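Local coordinates for oligopeptide-binding protein appA (Bacillus subtilis, PDB 1XOC) that captures oligopeptides outside the cell membrane and delivers them to the App ABC transporter, supporting sporulation and genetic competence, at residues A[119-131]-A[139-152]. Residues are numbered along the deposited sequence; the frame is centred on the assembly and turned at random.
Sequences RGSTYEMLKSVEK and FKLKYKDGNFYNNA. With ZN (zinc ion), chain G; ZN (zinc ion), chain Q.
M125 packs against L141, Y143 and F148 where an antiparallel beta hairpin, at the edge of a five-strand sheet, leads into helix 147-155. A classic bulge sets K127 and S128 together opposite K140, whose O takes both N-H groups, K127 N at 2.8 Å and S128 N at 3.2 Å. Before the bulge, K142 N donates to M125 O with an N-H...O angle of 167°. M125 CB lies 3.7 Å from Y143 CE1; chi1 of 77° sets CG between the backbone N and carbonyl carbon, where it meets L141 CD2 and F148 CB. Bends at chi2 and chi3 then take SD obliquely beside the F148 ring, a Met-aromatic contact 5.3 Å from the centroid and 72° off the normal, and bring CE to 3.7 Å from D145 OD1. Y143 OH touches E124 O at 3.5 Å; replacing Y143 with an alanine would probably open a gap beside M125 CB and E124 O. D145 OD1 also pairs with K458, while OD2 accepts a capping bond from N147 N and another from N147 ND2. R119 and N151 bond to the bound peptide's backbone, placing this end at the ligand site. At the other end, E130 chelates one zinc through both carboxylate oxygens, and K140 NZ lies 2.3 Å from a second zinc.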
loop_
_atom_site.group_PDB
_atom_site.type_symbol
_atom_site.label_atom_id
_atom_site.label_comp_id
_atom_site.label_asym_id
_atom_site.label_seq_id
_atom_site.Cartn_x
_atom_site.Cartn_y
_atom_site.Cartn_z
ATOM N N ARG A 119 -1.769 1.116 12.545
ATOM C CA ARG A 119 -0.734 2.057 12.106
ATOM C C ARG A 119 0.190 2.507 13.224
ATOM O O ARG A 119 0.881 3.535 13.089
ATOM C CB ARG A 119 -1.378 3.270 11.412
ATOM C CG ARG A 119 -2.088 2.934 10.111
ATOM C CD ARG A 119 -1.165 2.307 9.124
ATOM N NE ARG A 119 -1.691 2.354 7.779
ATOM C CZ ARG A 119 -0.983 1.983 6.720
ATOM N NH1 ARG A 119 0.283 1.616 6.861
ATOM N NH2 ARG A 119 -1.529 2.028 5.532
ATOM N N GLY A 120 0.274 1.730 14.298
ATOM C CA GLY A 120 1.119 2.113 15.436
ATOM C C GLY A 120 2.583 2.361 15.098
ATOM O O GLY A 120 3.187 3.244 15.692
ATOM N N SER A 121 3.122 1.586 14.156
ATOM C CA SER A 121 4.531 1.653 13.711
ATOM C C SER A 121 4.938 3.056 13.271
ATOM O O SER A 121 6.057 3.505 13.514
ATOM C CB SER A 121 4.758 0.704 12.524
ATOM O OG SER A 121 6.122 0.280 12.505
ATOM N N THR A 122 4.012 3.744 12.636
ATOM C CA THR A 122 4.251 5.066 12.120
ATOM C C THR A 122 4.484 6.122 13.204
ATOM O O THR A 122 5.119 7.172 12.948
ATOM C CB THR A 122 3.067 5.446 11.225
ATOM O OG1 THR A 122 2.916 4.431 10.205
ATOM C CG2 THR A 122 3.280 6.817 10.572
ATOM N N TYR A 123 3.972 5.872 14.414
ATOM C CA TYR A 123 3.957 6.856 15.504
ATOM C C TYR A 123 4.734 6.416 16.727
ATOM O O TYR A 123 4.890 7.201 17.664
ATOM C CB TYR A 123 2.504 7.254 15.901
ATOM C CG TYR A 123 1.681 7.641 14.691
ATOM C CD1 TYR A 123 0.891 6.695 14.045
ATOM C CD2 TYR A 123 1.798 8.927 14.096
ATOM C CE1 TYR A 123 0.173 7.001 12.913
ATOM C CE2 TYR A 123 1.083 9.235 12.930
ATOM C CZ TYR A 123 0.264 8.258 12.353
ATOM O OH TYR A 123 -0.421 8.553 11.180
ATOM N N GLU A 124 5.233 5.184 16.743
ATOM C CA GLU A 124 5.827 4.692 17.988
ATOM C C GLU A 124 7.123 5.388 18.426
ATOM O O GLU A 124 7.557 5.241 19.574
ATOM C CB GLU A 124 6.002 3.191 17.980
ATOM C CG GLU A 124 6.807 2.643 16.891
ATOM C CD GLU A 124 7.011 1.141 17.077
ATOM O OE1 GLU A 124 6.398 0.591 18.021
ATOM O OE2 GLU A 124 7.780 0.515 16.323
ATOM N N MET A 125 7.744 6.112 17.512
ATOM C CA MET A 125 8.901 6.910 17.875
ATOM C C MET A 125 8.516 8.192 18.624
ATOM O O MET A 125 9.396 8.814 19.193
ATOM C CB MET A 125 9.753 7.255 16.648
ATOM C CG MET A 125 9.214 8.369 15.757
ATOM S SD MET A 125 7.697 7.890 14.896
ATOM C CE MET A 125 8.322 6.783 13.676
ATOM N N LEU A 126 7.240 8.580 18.621
ATOM C CA LEU A 126 6.816 9.826 19.264
ATOM C C LEU A 126 6.659 9.682 20.755
ATOM O O LEU A 126 6.028 8.740 21.246
ATOM C CB LEU A 126 5.478 10.328 18.702
ATOM C CG LEU A 126 5.532 10.989 17.361
ATOM C CD1 LEU A 126 4.110 11.369 16.919
ATOM C CD2 LEU A 126 6.451 12.235 17.416
ATOM N N LYS A 127 7.218 10.638 21.478
ATOM C CA LYS A 127 7.003 10.763 22.904
ATOM C C LYS A 127 5.781 11.638 23.169
ATOM O O LYS A 127 4.931 11.302 24.009
ATOM C CB LYS A 127 8.210 11.401 23.542
ATOM C CG LYS A 127 8.130 11.488 25.044
ATOM C CD LYS A 127 9.278 12.317 25.552
ATOM C CE LYS A 127 10.585 11.575 25.430
ATOM N NZ LYS A 127 11.682 12.310 26.145
ATOM N N SER A 128 5.723 12.785 22.488
ATOM C CA SER A 128 4.629 13.731 22.687
ATOM C C SER A 128 4.485 14.685 21.523
ATOM O O SER A 128 5.396 14.849 20.718
ATOM C CB SER A 128 4.853 14.563 23.948
ATOM O OG SER A 128 6.052 15.306 23.854
ATOM N N VAL A 129 3.340 15.331 21.531
ATOM C CA VAL A 129 3.042 16.328 20.529
ATOM C C VAL A 129 2.369 17.483 21.257
ATOM O O VAL A 129 1.354 17.268 21.929
ATOM C CB VAL A 129 2.065 15.805 19.409
ATOM C CG1 VAL A 129 1.692 16.893 18.432
ATOM C CG2 VAL A 129 2.627 14.585 18.744
ATOM N N GLU A 130 2.951 18.701 21.156
ATOM C CA GLU A 130 2.590 19.833 22.006
ATOM C C GLU A 130 2.216 21.042 21.194
ATOM O O GLU A 130 2.869 21.361 20.220
ATOM C CB GLU A 130 3.787 20.247 22.880
ATOM C CG GLU A 130 4.258 19.165 23.781
ATOM C CD GLU A 130 5.395 19.577 24.647
ATOM O OE1 GLU A 130 6.041 20.596 24.326
ATOM O OE2 GLU A 130 5.645 18.876 25.654
ATOM N N LYS A 131 1.174 21.730 21.621
ATOM C CA LYS A 131 0.794 22.988 21.015
ATOM C C LYS A 131 1.680 24.082 21.557
ATOM O O LYS A 131 1.787 24.258 22.768
ATOM C CB LYS A 131 -0.659 23.304 21.378
ATOM C CG LYS A 131 -1.183 24.585 20.748
ATOM C CD LYS A 131 -2.623 24.805 21.123
ATOM C CE LYS A 131 -3.149 26.092 20.548
ATOM N NZ LYS A 131 -4.577 26.283 20.958
ATOM N N PHE A 139 6.853 18.405 17.883
ATOM C CA PHE A 139 6.923 16.966 17.996
ATOM C C PHE A 139 8.187 16.563 18.698
ATOM O O PHE A 139 9.287 17.020 18.313
ATOM C CB PHE A 139 6.916 16.332 16.617
ATOM C CG PHE A 139 5.635 16.542 15.841
ATOM C CD1 PHE A 139 5.510 17.562 14.935
ATOM C CD2 PHE A 139 4.579 15.684 15.987
ATOM C CE1 PHE A 139 4.313 17.710 14.188
ATOM C CE2 PHE A 139 3.414 15.836 15.233
ATOM C CZ PHE A 139 3.279 16.825 14.345
ATOM N N LYS A 140 8.072 15.722 19.730
ATOM C CA LYS A 140 9.221 15.230 20.470
ATOM C C LYS A 140 9.296 13.718 20.345
ATOM O O LYS A 140 8.286 13.036 20.518
ATOM C CB LYS A 140 9.107 15.605 21.940
ATOM C CG LYS A 140 9.067 17.132 22.138
ATOM C CD LYS A 140 8.719 17.572 23.549
ATOM C CE LYS A 140 9.919 17.643 24.435
ATOM N NZ LYS A 140 9.500 18.196 25.741
ATOM N N LEU A 141 10.497 13.219 20.055
ATOM C CA LEU A 141 10.699 11.804 19.807
ATOM C C LEU A 141 11.446 11.124 20.956
ATOM O O LEU A 141 12.275 11.730 21.629
ATOM C CB LEU A 141 11.438 11.556 18.499
ATOM C CG LEU A 141 10.703 11.765 17.165
ATOM C CD1 LEU A 141 10.321 13.227 16.957
ATOM C CD2 LEU A 141 11.588 11.266 15.989
ATOM N N LYS A 142 11.136 9.838 21.141
ATOM C CA LYS A 142 11.776 9.006 22.160
ATOM C C LYS A 142 13.162 8.556 21.711
ATOM O O LYS A 142 14.012 8.255 22.535
ATOM C CB LYS A 142 10.954 7.737 22.420
ATOM C CG LYS A 142 9.509 7.886 22.807
ATOM C CD LYS A 142 8.869 6.486 22.883
ATOM C CE LYS A 142 7.362 6.504 22.982
ATOM N NZ LYS A 142 6.858 5.241 23.635
ATOM N N TYR A 143 13.337 8.423 20.395
ATOM C CA TYR A 143 14.609 8.031 19.778
ATOM C C TYR A 143 14.561 8.479 18.310
ATOM O O TYR A 143 13.491 8.755 17.793
ATOM C CB TYR A 143 14.819 6.492 19.858
ATOM C CG TYR A 143 13.619 5.700 19.380
ATOM C CD1 TYR A 143 13.415 5.460 18.027
ATOM C CD2 TYR A 143 12.668 5.231 20.286
ATOM C CE1 TYR A 143 12.308 4.751 17.590
ATOM C CE2 TYR A 143 11.546 4.525 19.854
ATOM C CZ TYR A 143 11.389 4.286 18.518
ATOM O OH TYR A 143 10.279 3.606 18.067
ATOM N N LYS A 144 15.718 8.532 17.654
ATOM C CA LYS A 144 15.794 8.978 16.269
ATOM C C LYS A 144 15.235 7.904 15.345
ATOM O O LYS A 144 15.543 6.722 15.490
ATOM C CB LYS A 144 17.227 9.315 15.881
ATOM C CG LYS A 144 17.771 10.520 16.636
ATOM C CD LYS A 144 19.157 10.905 16.170
ATOM C CE LYS A 144 19.758 11.928 17.088
ATOM N NZ LYS A 144 21.025 12.471 16.510
ATOM N N ASP A 145 14.413 8.337 14.405
ATOM C CA ASP A 145 13.835 7.444 13.417
ATOM C C ASP A 145 13.367 8.259 12.234
ATOM O O ASP A 145 12.417 9.061 12.325
ATOM C CB ASP A 145 12.688 6.655 14.064
ATOM C CG ASP A 145 12.083 5.578 13.146
ATOM O OD1 ASP A 145 11.381 4.716 13.707
ATOM O OD2 ASP A 145 12.326 5.584 11.922
ATOM N N GLY A 146 14.045 8.061 11.108
ATOM C CA GLY A 146 13.709 8.765 9.873
ATOM C C GLY A 146 12.314 8.519 9.338
ATOM O O GLY A 146 11.821 9.270 8.483
ATOM N N ASN A 147 11.633 7.493 9.831
ATOM C CA ASN A 147 10.242 7.300 9.447
ATOM C C ASN A 147 9.330 8.440 9.858
ATOM O O ASN A 147 8.258 8.631 9.266
ATOM C CB ASN A 147 9.669 5.994 9.985
ATOM C CG ASN A 147 10.049 4.848 9.153
ATOM O OD1 ASN A 147 9.401 4.582 8.124
ATOM N ND2 ASN A 147 11.122 4.171 9.536
ATOM N N PHE A 148 9.710 9.186 10.891
ATOM C CA PHE A 148 8.842 10.256 11.315
ATOM C C PHE A 148 8.789 11.360 10.262
ATOM O O PHE A 148 7.707 11.674 9.732
ATOM C CB PHE A 148 9.169 10.831 12.707
ATOM C CG PHE A 148 8.246 11.927 13.078
ATOM C CD1 PHE A 148 6.936 11.670 13.419
ATOM C CD2 PHE A 148 8.616 13.232 12.948
ATOM C CE1 PHE A 148 6.080 12.702 13.694
ATOM C CE2 PHE A 148 7.737 14.240 13.211
ATOM C CZ PHE A 148 6.471 13.967 13.573
ATOM N N TYR A 149 9.926 11.992 9.981
ATOM C CA TYR A 149 9.914 13.062 9.001
ATOM C C TYR A 149 9.450 12.562 7.625
ATOM O O TYR A 149 8.749 13.264 6.895
ATOM C CB TYR A 149 11.320 13.693 8.915
ATOM C CG TYR A 149 11.397 14.819 7.910
ATOM C CD1 TYR A 149 11.792 14.574 6.603
ATOM C CD2 TYR A 149 10.995 16.107 8.243
ATOM C CE1 TYR A 149 11.821 15.600 5.664
ATOM C CE2 TYR A 149 11.005 17.138 7.290
ATOM C CZ TYR A 149 11.433 16.861 6.020
ATOM O OH TYR A 149 11.479 17.856 5.073
ATOM N N ASN A 150 9.882 11.350 7.252
ATOM C CA ASN A 150 9.801 10.934 5.849
ATOM C C ASN A 150 8.539 10.172 5.544
ATOM O O ASN A 150 8.176 10.020 4.385
ATOM C CB ASN A 150 11.037 10.129 5.426
ATOM C CG ASN A 150 12.288 10.962 5.409
ATOM O OD1 ASN A 150 12.519 11.724 4.466
ATOM N ND2 ASN A 150 13.110 10.830 6.447
ATOM N N ASN A 151 7.880 9.701 6.582
ATOM C CA ASN A 151 6.632 8.930 6.388
ATOM C C ASN A 151 5.435 9.418 7.211
ATOM O O ASN A 151 4.333 9.545 6.684
ATOM C CB ASN A 151 6.879 7.433 6.614
ATOM C CG ASN A 151 7.591 6.764 5.461
ATOM O OD1 ASN A 151 7.444 7.151 4.294
ATOM N ND2 ASN A 151 8.384 5.724 5.781
ATOM N N ALA A 152 5.629 9.712 8.493
ATOM C CA ALA A 152 4.511 10.106 9.338
ATOM C C ALA A 152 3.909 11.409 8.868
ATOM O O ALA A 152 2.682 11.558 8.796
ATOM C CB ALA A 152 4.883 10.203 10.831
HETATM ZN ZN ZN G . 7.100 20.402 26.377
HETATM ZN ZN ZN Q . 8.389 18.242 27.758
HETATM O O HOH W 1 6.032 22.118 27.425
HETATM O O HOH W 2 8.555 21.723 25.182
#